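Local coordinates for protein probable oxidoreductase (Mycobacterium abscessus, PDB 4EYE) that is probably an oxidoreductase of the quinone oxidoreductase (zeta-crystallin) branch of the medium-chain dehydrogenase/reductase superfamily, at residues N143-Y148 against Y295-G300; R104-N109 against L126-Q131. All blocks are in the same frame, centred on the assembly; numbering follows the deposited sequence.

Interaction 1 of 2, residues N143-Y148 against Y295-G300; sequences NYHTMY and YETQAG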
ATOM      1  N   ASN A 143      -1.403   1.109  -0.952  1.00 16.58           N
ATOM      2  CA  ASN A 143      -0.563   0.392  -1.888  1.00 16.30           C
ATOM      3  C   ASN A 143      -0.939   0.498  -3.387  1.00 16.02           C
ATOM      4  O   ASN A 143      -0.053   0.641  -4.245  1.00 15.93           O
ATOM      5  CB  ASN A 143      -0.378  -1.090  -1.498  1.00 16.35           C
ATOM      6  CG  ASN A 143       0.256  -1.271  -0.101  1.00 16.58           C
ATOM      7  OD1 ASN A 143       0.861  -0.351   0.420  1.00 16.71           O
ATOM      8  ND2 ASN A 143       0.089  -2.474   0.506  1.00 16.58           N
ATOM      9  N   TYR A 144      -2.229   0.448  -3.691  1.00 15.69           N
ATOM     10  CA  TYR A 144      -2.691   0.417  -5.086  1.00 15.58           C
ATOM     11  C   TYR A 144      -2.709   1.793  -5.706  1.00 15.61           C
ATOM     12  O   TYR A 144      -2.365   1.927  -6.906  1.00 15.68           O
ATOM     13  CB  TYR A 144      -4.030  -0.371  -5.229  1.00 15.56           C
ATOM     14  CG  TYR A 144      -3.822  -1.884  -5.028  1.00 15.56           C
ATOM     15  CD1 TYR A 144      -3.503  -2.420  -3.769  1.00 15.50           C
ATOM     16  CD2 TYR A 144      -3.880  -2.765  -6.099  1.00 15.69           C
ATOM     17  CE1 TYR A 144      -3.304  -3.763  -3.578  1.00 15.57           C
ATOM     18  CE2 TYR A 144      -3.652  -4.121  -5.923  1.00 15.77           C
ATOM     19  CZ  TYR A 144      -3.392  -4.633  -4.662  1.00 15.71           C
ATOM     20  OH  TYR A 144      -3.151  -6.004  -4.512  1.00 15.85           O
ATOM     21  N   HIS A 145      -3.102   2.820  -4.943  1.00 15.60           N
ATOM     22  CA  HIS A 145      -3.053   4.174  -5.466  1.00 15.74           C
ATOM     23  C   HIS A 145      -1.640   4.603  -5.698  1.00 15.82           C
ATOM     24  O   HIS A 145      -1.367   5.258  -6.682  1.00 15.95           O
ATOM     25  CB  HIS A 145      -3.742   5.196  -4.525  1.00 15.81           C
ATOM     26  CG  HIS A 145      -5.212   5.182  -4.625  1.00 15.84           C
ATOM     27  ND1 HIS A 145      -5.890   6.041  -5.403  1.00 16.02           N
ATOM     28  CD2 HIS A 145      -6.164   4.335  -4.048  1.00 15.75           C
ATOM     29  CE1 HIS A 145      -7.182   5.749  -5.331  1.00 16.03           C
ATOM     30  NE2 HIS A 145      -7.344   4.714  -4.508  1.00 15.88           N
ATOM     31  N   THR A 146      -0.724   4.218  -4.802  1.00 15.78           N
ATOM     32  CA  THR A 146       0.689   4.499  -4.988  1.00 15.91           C
ATOM     33  C   THR A 146       1.230   3.895  -6.295  1.00 15.90           C
ATOM     34  O   THR A 146       1.901   4.576  -7.065  1.00 16.06           O
ATOM     35  CB  THR A 146       1.529   3.978  -3.808  1.00 15.92           C
ATOM     36  OG1 THR A 146       1.103   4.617  -2.616  1.00 16.00           O
ATOM     37  CG2 THR A 146       3.010   4.254  -4.016  1.00 16.10           C
ATOM     38  N   MET A 147       0.914   2.629  -6.521  1.00 15.79           N
ATOM     39  CA  MET A 147       1.409   1.913  -7.681  1.00 15.87           C
ATOM     40  C   MET A 147       0.696   2.306  -8.977  1.00 16.12           C
ATOM     41  O   MET A 147       1.357   2.374 -10.003  1.00 16.28           O
ATOM     42  CB  MET A 147       1.468   0.390  -7.453  1.00 15.76           C
ATOM     43  CG  MET A 147       2.592  -0.078  -6.491  1.00 15.75           C
ATOM     44  SD  MET A 147       4.248   0.600  -6.902  1.00 15.94           S
ATOM     45  CE  MET A 147       4.379   0.185  -8.643  1.00 16.03           C
ATOM     46  N   TYR A 148      -0.586   2.687  -8.922  1.00 16.34           N
ATOM     47  CA  TYR A 148      -1.266   3.242 -10.109  1.00 16.70           C
ATOM     48  C   TYR A 148      -0.553   4.531 -10.540  1.00 17.04           C
ATOM     49  O   TYR A 148      -0.180   4.688 -11.703  1.00 17.25           O
ATOM     50  CB  TYR A 148      -2.748   3.530  -9.888  1.00 16.84           C
ATOM     51  CG  TYR A 148      -3.473   3.753 -11.194  1.00 17.21           C
ATOM     52  CD1 TYR A 148      -4.104   2.694 -11.842  1.00 17.42           C
ATOM     53  CD2 TYR A 148      -3.487   4.987 -11.795  1.00 17.53           C
ATOM     54  CE1 TYR A 148      -4.733   2.859 -13.058  1.00 17.80           C
ATOM     55  CE2 TYR A 148      -4.107   5.174 -13.026  1.00 17.91           C
ATOM     56  CZ  TYR A 148      -4.753   4.087 -13.632  1.00 18.01           C
ATOM     57  OH  TYR A 148      -5.369   4.261 -14.829  1.00 18.48           O
ATOM     58  N   TYR A 295      -8.928  11.407  -8.286  1.00 24.98           N
ATOM     59  CA  TYR A 295     -10.090  10.936  -9.021  1.00 26.16           C
ATOM     60  C   TYR A 295      -9.677   9.995 -10.143  1.00 24.01           C
ATOM     61  O   TYR A 295     -10.380   9.018 -10.414  1.00 23.02           O
ATOM     62  CB  TYR A 295     -10.896  12.057  -9.691  1.00 30.03           C
ATOM     63  CG  TYR A 295     -11.358  13.228  -8.854  1.00 34.82           C
ATOM     64  CD1 TYR A 295     -11.725  13.104  -7.509  1.00 37.27           C
ATOM     65  CD2 TYR A 295     -11.414  14.506  -9.439  1.00 37.71           C
ATOM     66  CE1 TYR A 295     -12.152  14.223  -6.788  1.00 38.70           C
ATOM     67  CE2 TYR A 295     -11.839  15.606  -8.730  1.00 40.57           C
ATOM     68  CZ  TYR A 295     -12.221  15.466  -7.419  1.00 41.56           C
ATOM     69  OH  TYR A 295     -12.645  16.622  -6.755  1.00 48.63           O
ATOM     70  N   GLU A 296      -8.554  10.302 -10.774  1.00 22.15           N
ATOM     71  CA  GLU A 296      -8.016   9.478 -11.859  1.00 21.56           C
ATOM     72  C   GLU A 296      -7.460   8.153 -11.368  1.00 19.61           C
ATOM     73  O   GLU A 296      -7.631   7.159 -12.023  1.00 19.11           O
ATOM     74  CB  GLU A 296      -6.901  10.210 -12.625  1.00 22.54           C
ATOM     75  CG  GLU A 296      -6.609   9.535 -13.944  1.00 23.92           C
ATOM     76  CD  GLU A 296      -5.460  10.151 -14.764  1.00 25.05           C
ATOM     77  OE1 GLU A 296      -4.671   9.328 -15.326  1.00 27.33           O
ATOM     78  OE2 GLU A 296      -5.415  11.386 -14.894  1.00 24.78           O
ATOM     79  N   THR A 297      -6.760   8.139 -10.239  1.00 18.14           N
ATOM     80  CA  THR A 297      -6.243   6.884  -9.716  1.00 17.42           C
ATOM     81  C   THR A 297      -7.410   5.973  -9.256  1.00 16.92           C
ATOM     82  O   THR A 297      -7.397   4.787  -9.509  1.00 16.50           O
ATOM     83  CB  THR A 297      -5.236   7.046  -8.563  1.00 17.24           C
ATOM     84  OG1 THR A 297      -5.860   7.745  -7.483  1.00 17.46           O
ATOM     85  CG2 THR A 297      -4.006   7.823  -9.035  1.00 17.30           C
ATOM     86  N   GLN A 298      -8.421   6.551  -8.626  1.00 16.66           N
ATOM     87  CA  GLN A 298      -9.602   5.772  -8.199  1.00 16.66           C
ATOM     88  C   GLN A 298     -10.368   5.191  -9.416  1.00 16.72           C
ATOM     89  O   GLN A 298     -10.728   4.024  -9.410  1.00 16.59           O
ATOM     90  CB  GLN A 298     -10.564   6.640  -7.377  1.00 16.90           C
ATOM     91  CG  GLN A 298     -11.771   5.896  -6.838  1.00 17.11           C
ATOM     92  CD  GLN A 298     -11.446   4.901  -5.736  1.00 17.09           C
ATOM     93  OE1 GLN A 298     -10.321   4.800  -5.273  1.00 17.02           O
ATOM     94  NE2 GLN A 298     -12.473   4.185  -5.264  1.00 17.48           N
ATOM     95  N   ALA A 299     -10.559   6.003 -10.444  1.00 16.75           N
ATOM     96  CA  ALA A 299     -11.213   5.556 -11.675  1.00 17.03           C
ATOM     97  C   ALA A 299     -10.429   4.397 -12.339  1.00 16.91           C
ATOM     98  O   ALA A 299     -11.016   3.400 -12.740  1.00 17.17           O
ATOM     99  CB  ALA A 299     -11.467   6.722 -12.642  1.00 17.20           C
ATOM    100  N   GLY A 300      -9.102   4.535 -12.414  1.00 16.64           N
ATOM    101  CA  GLY A 300      -8.228   3.501 -12.962  1.00 16.51           C
ATOM    102  C   GLY A 300      -8.322   2.209 -12.181  1.00 16.42           C
ATOM    103  O   GLY A 300      -8.416   1.098 -12.761  1.00 16.59           O
TER

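Interaction 2 of 2, residues R104-N109 against L126-Q131; sequences RVMAFN and LPTPPQ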
ATOM      1  N   ARG A 104     -20.641   2.799   1.526  1.00 19.63           N
ATOM      2  CA  ARG A 104     -19.426   2.015   1.708  1.00 19.33           C
ATOM      3  C   ARG A 104     -18.235   2.833   1.145  1.00 18.95           C
ATOM      4  O   ARG A 104     -18.182   3.149  -0.064  1.00 18.98           O
ATOM      5  CB  ARG A 104     -19.526   0.729   0.936  1.00 19.54           C
ATOM      6  CG  ARG A 104     -20.548  -0.244   1.492  1.00 19.82           C
ATOM      7  CD  ARG A 104     -20.483  -1.508   0.648  1.00 20.00           C
ATOM      8  NE  ARG A 104     -19.265  -2.226   0.955  1.00 19.73           N
ATOM      9  CZ  ARG A 104     -18.519  -2.955   0.115  1.00 19.64           C
ATOM     10  NH1 ARG A 104     -18.758  -3.024  -1.198  1.00 19.59           N
ATOM     11  NH2 ARG A 104     -17.426  -3.549   0.610  1.00 19.36           N
ATOM     12  N   VAL A 105     -17.299   3.177   2.006  1.00 18.36           N
ATOM     13  CA  VAL A 105     -16.214   4.094   1.644  1.00 18.09           C
ATOM     14  C   VAL A 105     -14.849   3.554   2.119  1.00 18.16           C
ATOM     15  O   VAL A 105     -14.752   2.724   3.048  1.00 17.78           O
ATOM     16  CB  VAL A 105     -16.434   5.493   2.246  1.00 18.03           C
ATOM     17  CG1 VAL A 105     -17.641   6.228   1.601  1.00 18.07           C
ATOM     18  CG2 VAL A 105     -16.525   5.403   3.795  1.00 17.78           C
ATOM     19  N   MET A 106     -13.817   4.041   1.426  1.00 18.52           N
ATOM     20  CA  MET A 106     -12.432   3.957   1.814  1.00 18.80           C
ATOM     21  C   MET A 106     -12.021   5.334   2.351  1.00 19.00           C
ATOM     22  O   MET A 106     -12.524   6.356   1.875  1.00 18.96           O
ATOM     23  CB  MET A 106     -11.587   3.601   0.609  1.00 19.27           C
ATOM     24  CG  MET A 106     -11.864   2.194   0.105  1.00 19.75           C
ATOM     25  SD  MET A 106     -11.647   1.980  -1.669  1.00 21.51           S
ATOM     26  CE  MET A 106      -9.938   2.412  -1.890  1.00 20.74           C
ATOM     27  N   ALA A 107     -11.130   5.354   3.343  1.00 18.79           N
ATOM     28  CA  ALA A 107     -10.749   6.577   4.017  1.00 19.15           C
ATOM     29  C   ALA A 107      -9.230   6.548   4.285  1.00 19.55           C
ATOM     30  O   ALA A 107      -8.623   5.479   4.550  1.00 19.22           O
ATOM     31  CB  ALA A 107     -11.501   6.717   5.334  1.00 19.02           C
ATOM     32  N   PHE A 108      -8.605   7.708   4.220  1.00 20.39           N
ATOM     33  CA  PHE A 108      -7.240   7.807   4.690  1.00 20.83           C
ATOM     34  C   PHE A 108      -7.042   8.999   5.572  1.00 21.51           C
ATOM     35  O   PHE A 108      -7.644  10.029   5.332  1.00 20.95           O
ATOM     36  CB  PHE A 108      -6.276   7.764   3.540  1.00 21.38           C
ATOM     37  CG  PHE A 108      -6.488   8.820   2.499  1.00 22.20           C
ATOM     38  CD1 PHE A 108      -5.709   9.970   2.528  1.00 22.71           C
ATOM     39  CD2 PHE A 108      -7.374   8.641   1.434  1.00 22.39           C
ATOM     40  CE1 PHE A 108      -5.861  10.964   1.565  1.00 23.09           C
ATOM     41  CE2 PHE A 108      -7.510   9.652   0.437  1.00 23.00           C
ATOM     42  CZ  PHE A 108      -6.749  10.798   0.507  1.00 22.80           C
ATOM     43  N   ASN A 109      -6.179   8.832   6.582  1.00 22.05           N
ATOM     44  CA  ASN A 109      -5.721   9.946   7.425  1.00 23.42           C
ATOM     45  C   ASN A 109      -4.312   9.633   7.991  1.00 23.90           C
ATOM     46  O   ASN A 109      -3.795   8.535   7.767  1.00 23.13           O
ATOM     47  CB  ASN A 109      -6.719  10.181   8.549  1.00 23.66           C
ATOM     48  CG  ASN A 109      -6.752  11.627   9.030  1.00 24.93           C
ATOM     49  OD1 ASN A 109      -6.049  12.493   8.550  1.00 26.33           O
ATOM     50  ND2 ASN A 109      -7.582  11.881  10.007  1.00 26.46           N
ATOM     51  N   LEU A 126     -13.175   7.938  -0.417  1.00 19.59           N
ATOM     52  CA  LEU A 126     -13.396   7.399  -1.752  1.00 19.57           C
ATOM     53  C   LEU A 126     -14.474   6.301  -1.701  1.00 19.70           C
ATOM     54  O   LEU A 126     -14.566   5.546  -0.713  1.00 19.47           O
ATOM     55  CB  LEU A 126     -12.105   6.873  -2.360  1.00 19.40           C
ATOM     56  CG  LEU A 126     -10.933   7.903  -2.606  1.00 19.47           C
ATOM     57  CD1 LEU A 126      -9.607   7.186  -2.732  1.00 19.25           C
ATOM     58  CD2 LEU A 126     -11.072   8.844  -3.791  1.00 19.55           C
ATOM     59  N   PRO A 127     -15.306   6.213  -2.762  1.00 19.90           N
ATOM     60  CA  PRO A 127     -16.289   5.162  -2.843  1.00 19.91           C
ATOM     61  C   PRO A 127     -15.670   3.778  -3.042  1.00 19.58           C
ATOM     62  O   PRO A 127     -14.848   3.569  -3.927  1.00 19.36           O
ATOM     63  CB  PRO A 127     -17.181   5.566  -4.051  1.00 20.50           C
ATOM     64  CG  PRO A 127     -16.307   6.455  -4.889  1.00 20.66           C
ATOM     65  CD  PRO A 127     -15.318   7.111  -3.938  1.00 20.26           C
ATOM     66  N   THR A 128     -16.105   2.821  -2.206  1.00 19.46           N
ATOM     67  CA  THR A 128     -15.594   1.464  -2.255  1.00 19.34           C
ATOM     68  C   THR A 128     -16.103   0.727  -3.509  1.00 19.58           C
ATOM     69  O   THR A 128     -17.297   0.672  -3.725  1.00 19.65           O
ATOM     70  CB  THR A 128     -16.074   0.656  -1.020  1.00 19.35           C
ATOM     71  OG1 THR A 128     -15.555   1.270   0.174  1.00 19.21           O
ATOM     72  CG2 THR A 128     -15.628  -0.840  -1.168  1.00 19.22           C
ATOM     73  N   PRO A 129     -15.199   0.121  -4.319  1.00 19.69           N
ATOM     74  CA  PRO A 129     -15.697  -0.583  -5.521  1.00 20.11           C
ATOM     75  C   PRO A 129     -16.685  -1.681  -5.136  1.00 20.52           C
ATOM     76  O   PRO A 129     -16.445  -2.428  -4.164  1.00 20.35           O
ATOM     77  CB  PRO A 129     -14.435  -1.157  -6.125  1.00 19.99           C
ATOM     78  CG  PRO A 129     -13.358  -0.189  -5.717  1.00 19.52           C
ATOM     79  CD  PRO A 129     -13.728   0.261  -4.345  1.00 19.40           C
ATOM     80  N   PRO A 130     -17.818  -1.745  -5.836  1.00 21.13           N
ATOM     81  CA  PRO A 130     -18.839  -2.714  -5.374  1.00 21.46           C
ATOM     82  C   PRO A 130     -18.401  -4.164  -5.467  1.00 21.27           C
ATOM     83  O   PRO A 130     -18.987  -4.993  -4.774  1.00 21.74           O
ATOM     84  CB  PRO A 130     -20.040  -2.452  -6.282  1.00 22.12           C
ATOM     85  CG  PRO A 130     -19.523  -1.718  -7.461  1.00 22.26           C
ATOM     86  CD  PRO A 130     -18.286  -0.951  -6.983  1.00 21.65           C
ATOM     87  N   GLN A 131     -17.395  -4.477  -6.261  1.00 20.84           N
ATOM     88  CA  GLN A 131     -16.951  -5.865  -6.385  1.00 20.94           C
ATOM     89  C   GLN A 131     -16.141  -6.347  -5.155  1.00 20.16           C
ATOM     90  O   GLN A 131     -15.912  -7.557  -5.001  1.00 20.35           O
ATOM     91  CB  GLN A 131     -16.086  -6.043  -7.645  1.00 21.36           C
ATOM     92  CG  GLN A 131     -16.834  -5.769  -8.957  1.00 22.26           C
ATOM     93  CD  GLN A 131     -16.621  -4.359  -9.500  1.00 22.08           C
ATOM     94  OE1 GLN A 131     -16.293  -3.435  -8.779  1.00 21.86           O
ATOM     95  NE2 GLN A 131     -16.843  -4.206 -10.788  1.00 22.78           N
TER

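Interaction 1 of 2, residues N143-Y148 against Y295-G300
Thr-297 OG1 is gripped from two directions: His-145 ND1 reaches it across the gap between the two helices at 2.7 Å, and the carbonyl of Leu-294, one turn earlier on its own helix, also holds it. Either partner could donate in the first of these bonds, which is moderately bent. The hydroxyl lies between the backbone N and the carbonyl carbon of Thr-297 (chi1 59°), which leaves CG2 to turn toward the ring of Tyr-148. The imidazole presents its edge, with OG1 near the ring plane, and its other nitrogen is engaged as well: NE2 donates a weak bond to Gln-298 OE1 at 3.1 Å. The Gln-298 chain is bent at chi2, which brings OE1 to the imidazole, and its amide lies nearly coplanar with that ring. One turn further on, Tyr-148 reaches across helix 293-306; with chi1 at -165°, CG stands opposite the backbone N, swinging the ring out to the other helix. CD2 lies 3.9 Å from Thr-297 CA, and OH comes to 3.5 Å from Gly-300 CA, where the absence of a side chain lets the phenol approach. Helix 143-154 thus packs on helix 293-306, the short segments crossing at 105° with axes 9.6 Å apart and Trp-283 of helix 283-289 alongside. With partners at both imidazole nitrogens, the two bonds, one of them weak, limit the turning of the ring.

Interaction 2 of 2, residues R104-N109 against L126-Q131
Met-106 and Leu-126 form a hydrogen-bonded antiparallel pair in the GroES-like domain of this medium-chain dehydrogenase fold, their side chains on the same face of the sheet. Met-106 N points to Leu-126 O at 2.7 Å in the carbonyl plane, and Leu-126 N returns a bond to Met-106 O at 2.9 Å. Met-106 CB and Leu-126 CB stand 4.4 Å apart. The methionine then bends at chi2 and chi3, carrying Met-106 SD away from leucine to meet Pro-129 CD at 3.8 Å; these two side chains cross at about a right angle. Ala-137 and Leu-140 of helix 134-140 pack on the same methionine. At the neighbouring non-hydrogen-bonded pair, Val-105 and Pro-127 send their side chains apart, and Val-105 CA makes a CA-H...O contact with Leu-126 O. Beyond it, where the chain leaves the strand as a proline-rich loop, Thr-128 faces strand 104-108. Its N-H runs nearly straight to Arg-104 O, approaching from above the carbonyl plane. A chi1 of -62° sets OG1 beside the backbone N and leaves CG2 opposite it, where the methyl reaches the arginine, whose side chain crosses that of Thr-128 at about a right angle. Arg-104 NH2 forms a salt bridge with Asp-134 and also donates to Leu-132 O. Across the contact, Thr-128 CG2 sits over one face of the guanidinium, offset toward its rim, at 3.7 Å from Arg-104 NH2.

Overall arrangement
Both contacts are largely buried, yet they illustrate two ways of joining parts of one chain. Interaction 2 pairs neighbouring strands over a short sequence separation and relies on backbone hydrogen bonds, with apolar side chains on one face and a charged arginine at its more exposed end. Interaction 1 brings together two helices far apart in sequence through side-chain hydrogen bonds and a tyrosine ring laid against backbone, and its outer edge reaches solvent at Glu-296. Their centres are about 12 Å apart, and they meet directly through Gln-298: Gln-298 OE1 lies 3.6 Å from Leu-126 CD1, and Gln-298 NE2 lies 2.8 Å from Pro-127 O. Helix 293-306 thus packs against both helix 143-154 and the strand end at 125-127.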